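Local structure of Lmo2349 protein (Listeria monocytogenes, 4GVO) at residues A[118-123]-A[145-150]. The protein is a putative ABC-transporter solute-binding protein that probably captures L-cystine or related amino acids for uptake into the cell. Residues are numbered along the deposited sequence; the frame is centred on the assembly and turned at random.
Sequences GKRVIT and EIAYEG
Arg120 to Thr123 run parallel to Glu145 to Tyr148, the two strand axes 4.6 Å apart at 30°, and five backbone hydrogen bonds join the segments 118-123 and 145-150. The ladder starts where Glu145 N meets Lys119 O and ends where Glu149 N meets Thr123 O at 2.8 Å. Between these, Val121 and Thr123 bond through N to Glu145 O and Ala147 O, and Val121 O accepts from Ala147 N. The Thr123 N to Ala147 O bond is the most bent, at 142°.

On one face, Arg120 and Glu145 lie side by side, both extended with CG anti to the backbone N. Their guanidinium and carboxylate planes are 81° apart. In the conformer described, one of two for Glu145, OE2 stands at the guanidinium edge, in its plane, but the salt bridge to Arg120 NE is long at 3.7 Å. A water also lies between Arg120 NE and Glu145 OE2, but it is too close to OE2 to be trusted and the bridge is doubtful. Ala147 CB sits over one face of the guanidinium, 3.4 Å from Arg120 NH2. Arg120 NH1 makes hydrogen bonds to Gln159 OE1 and Arg164 O. Ile122 CD1 reaches over to strand 145-148, 3.8 Å from Ala147 CB and 3.4 Å from Tyr148 C.

On the opposite face, Thr123 CG2 touches Ile146 CG2 and the Tyr148 ring, coming 3.6 Å from CE1 at an oblique angle. Leu133 of helix 128-139 packs on Val121, Ile146 and Thr123.

Glu149 follows the second strand, and its OE1 accepts from Thr156 N. Strand 120-123, helix 128-139 and strand 145-148 form a beta-alpha-beta unit in one lobe of this family 3 solute-binding protein.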
loop_
_atom_site.group_PDB
_atom_site.type_symbol
_atom_site.label_atom_id
_atom_site.label_comp_id
_atom_site.label_asym_id
_atom_site.label_seq_id
_atom_site.Cartn_x
_atom_site.Cartn_y
_atom_site.Cartn_z
ATOM N N GLY A 118 3.846 -3.967 26.566
ATOM C CA GLY A 118 2.585 -3.774 27.290
ATOM C C GLY A 118 1.536 -2.928 26.595
ATOM O O GLY A 118 0.529 -2.627 27.190
ATOM N N LYS A 119 1.808 -2.526 25.357
ATOM C CA LYS A 119 0.953 -1.649 24.593
ATOM C C LYS A 119 0.264 -2.404 23.457
ATOM O O LYS A 119 0.460 -3.595 23.269
ATOM C CB LYS A 119 1.753 -0.451 24.062
ATOM C CG LYS A 119 2.167 0.431 25.255
ATOM C CD LYS A 119 2.812 1.719 24.840
ATOM C CE LYS A 119 2.943 2.651 26.034
ATOM N NZ LYS A 119 3.353 4.034 25.673
ATOM N N ARG A 120 -0.619 -1.705 22.773
ATOM C CA ARG A 120 -1.476 -2.299 21.754
ATOM C C ARG A 120 -1.307 -1.553 20.438
ATOM O O ARG A 120 -1.459 -0.313 20.378
ATOM C CB ARG A 120 -2.926 -2.264 22.203
ATOM C CG ARG A 120 -3.949 -2.835 21.230
ATOM C CD ARG A 120 -5.317 -2.967 21.884
ATOM N NE ARG A 120 -6.359 -3.459 20.945
ATOM C CZ ARG A 120 -7.031 -2.677 20.116
ATOM N NH1 ARG A 120 -6.762 -1.396 20.050
ATOM N NH2 ARG A 120 -7.938 -3.167 19.289
ATOM N N VAL A 121 -0.972 -2.308 19.382
ATOM C CA VAL A 121 -0.727 -1.746 18.065
ATOM C C VAL A 121 -1.852 -2.196 17.152
ATOM O O VAL A 121 -2.271 -3.351 17.173
ATOM C CB VAL A 121 0.658 -2.214 17.534
ATOM C CG1 VAL A 121 0.939 -1.635 16.152
ATOM C CG2 VAL A 121 1.762 -1.816 18.530
ATOM N N ILE A 122 -2.381 -1.262 16.407
ATOM C CA ILE A 122 -3.473 -1.514 15.464
ATOM C C ILE A 122 -2.912 -1.458 14.038
ATOM O O ILE A 122 -2.088 -0.616 13.714
ATOM C CB ILE A 122 -4.636 -0.487 15.666
ATOM C CG1 ILE A 122 -5.958 -0.976 15.011
ATOM C CG2 ILE A 122 -4.243 0.942 15.238
ATOM C CD1 ILE A 122 -6.594 -2.134 15.728
ATOM N N THR A 123 -3.335 -2.390 13.204
ATOM C CA THR A 123 -2.818 -2.480 11.852
ATOM C C THR A 123 -3.873 -3.067 10.922
ATOM O O THR A 123 -4.988 -3.317 11.355
ATOM C CB THR A 123 -1.503 -3.277 11.839
ATOM O OG1 THR A 123 -0.889 -3.133 10.564
ATOM C CG2 THR A 123 -1.655 -4.727 12.199
ATOM N N GLU A 145 0.717 -6.346 21.995
ATOM C CA GLU A 145 -0.504 -6.865 21.362
ATOM C C GLU A 145 -0.641 -6.249 20.001
ATOM O O GLU A 145 -0.497 -5.045 19.886
ATOM C CB GLU A 145 -1.750 -6.510 22.197
ATOM C CG GLU A 145 -3.039 -6.981 21.539
ATOM C CD GLU A 145 -4.292 -6.605 22.313
ATOM O OE1 GLU A 145 -4.178 -6.031 23.419
ATOM O OE2 GLU A 145 -5.397 -6.948 21.812
ATOM N N ILE A 146 -0.955 -7.073 18.987
ATOM C CA ILE A 146 -1.259 -6.618 17.654
ATOM C C ILE A 146 -2.747 -6.930 17.407
ATOM O O ILE A 146 -3.210 -8.069 17.586
ATOM C CB ILE A 146 -0.406 -7.286 16.552
ATOM C CG1 ILE A 146 1.081 -6.953 16.725
ATOM C CG2 ILE A 146 -0.849 -6.826 15.175
ATOM C CD1 ILE A 146 2.052 -7.759 15.877
ATOM N N ALA A 147 -3.467 -5.891 17.020
ATOM C CA ALA A 147 -4.883 -6.000 16.677
ATOM C C ALA A 147 -5.115 -5.436 15.296
ATOM O O ALA A 147 -4.301 -4.712 14.752
ATOM C CB ALA A 147 -5.727 -5.236 17.693
ATOM N N TYR A 148 -6.250 -5.780 14.706
ATOM C CA TYR A 148 -6.566 -5.368 13.352
ATOM C C TYR A 148 -7.699 -4.358 13.343
ATOM O O TYR A 148 -8.684 -4.536 14.076
ATOM C CB TYR A 148 -6.860 -6.590 12.476
ATOM C CG TYR A 148 -5.662 -7.533 12.451
ATOM C CD1 TYR A 148 -4.439 -7.084 11.956
ATOM C CD2 TYR A 148 -5.734 -8.836 12.943
ATOM C CE1 TYR A 148 -3.318 -7.883 11.968
ATOM C CE2 TYR A 148 -4.599 -9.654 12.967
ATOM C CZ TYR A 148 -3.403 -9.170 12.471
ATOM O OH TYR A 148 -2.279 -9.961 12.471
ATOM N N GLU A 149 -7.561 -3.291 12.565
ATOM C CA GLU A 149 -8.599 -2.254 12.534
ATOM C C GLU A 149 -9.894 -2.785 11.971
ATOM O O GLU A 149 -9.933 -3.717 11.152
ATOM C CB GLU A 149 -8.165 -1.033 11.746
ATOM C CG GLU A 149 -8.008 -1.330 10.259
ATOM C CD GLU A 149 -7.701 -0.125 9.377
ATOM O OE1 GLU A 149 -7.933 1.045 9.792
ATOM O OE2 GLU A 149 -7.238 -0.377 8.224
ATOM N N GLY A 150 -10.953 -2.118 12.386
ATOM C CA GLY A 150 -12.267 -2.238 11.808
ATOM C C GLY A 150 -12.666 -0.999 11.077
ATOM O O GLY A 150 -11.838 -0.232 10.548
HETATM O O HOH W 1 -7.522 -6.088 20.958
#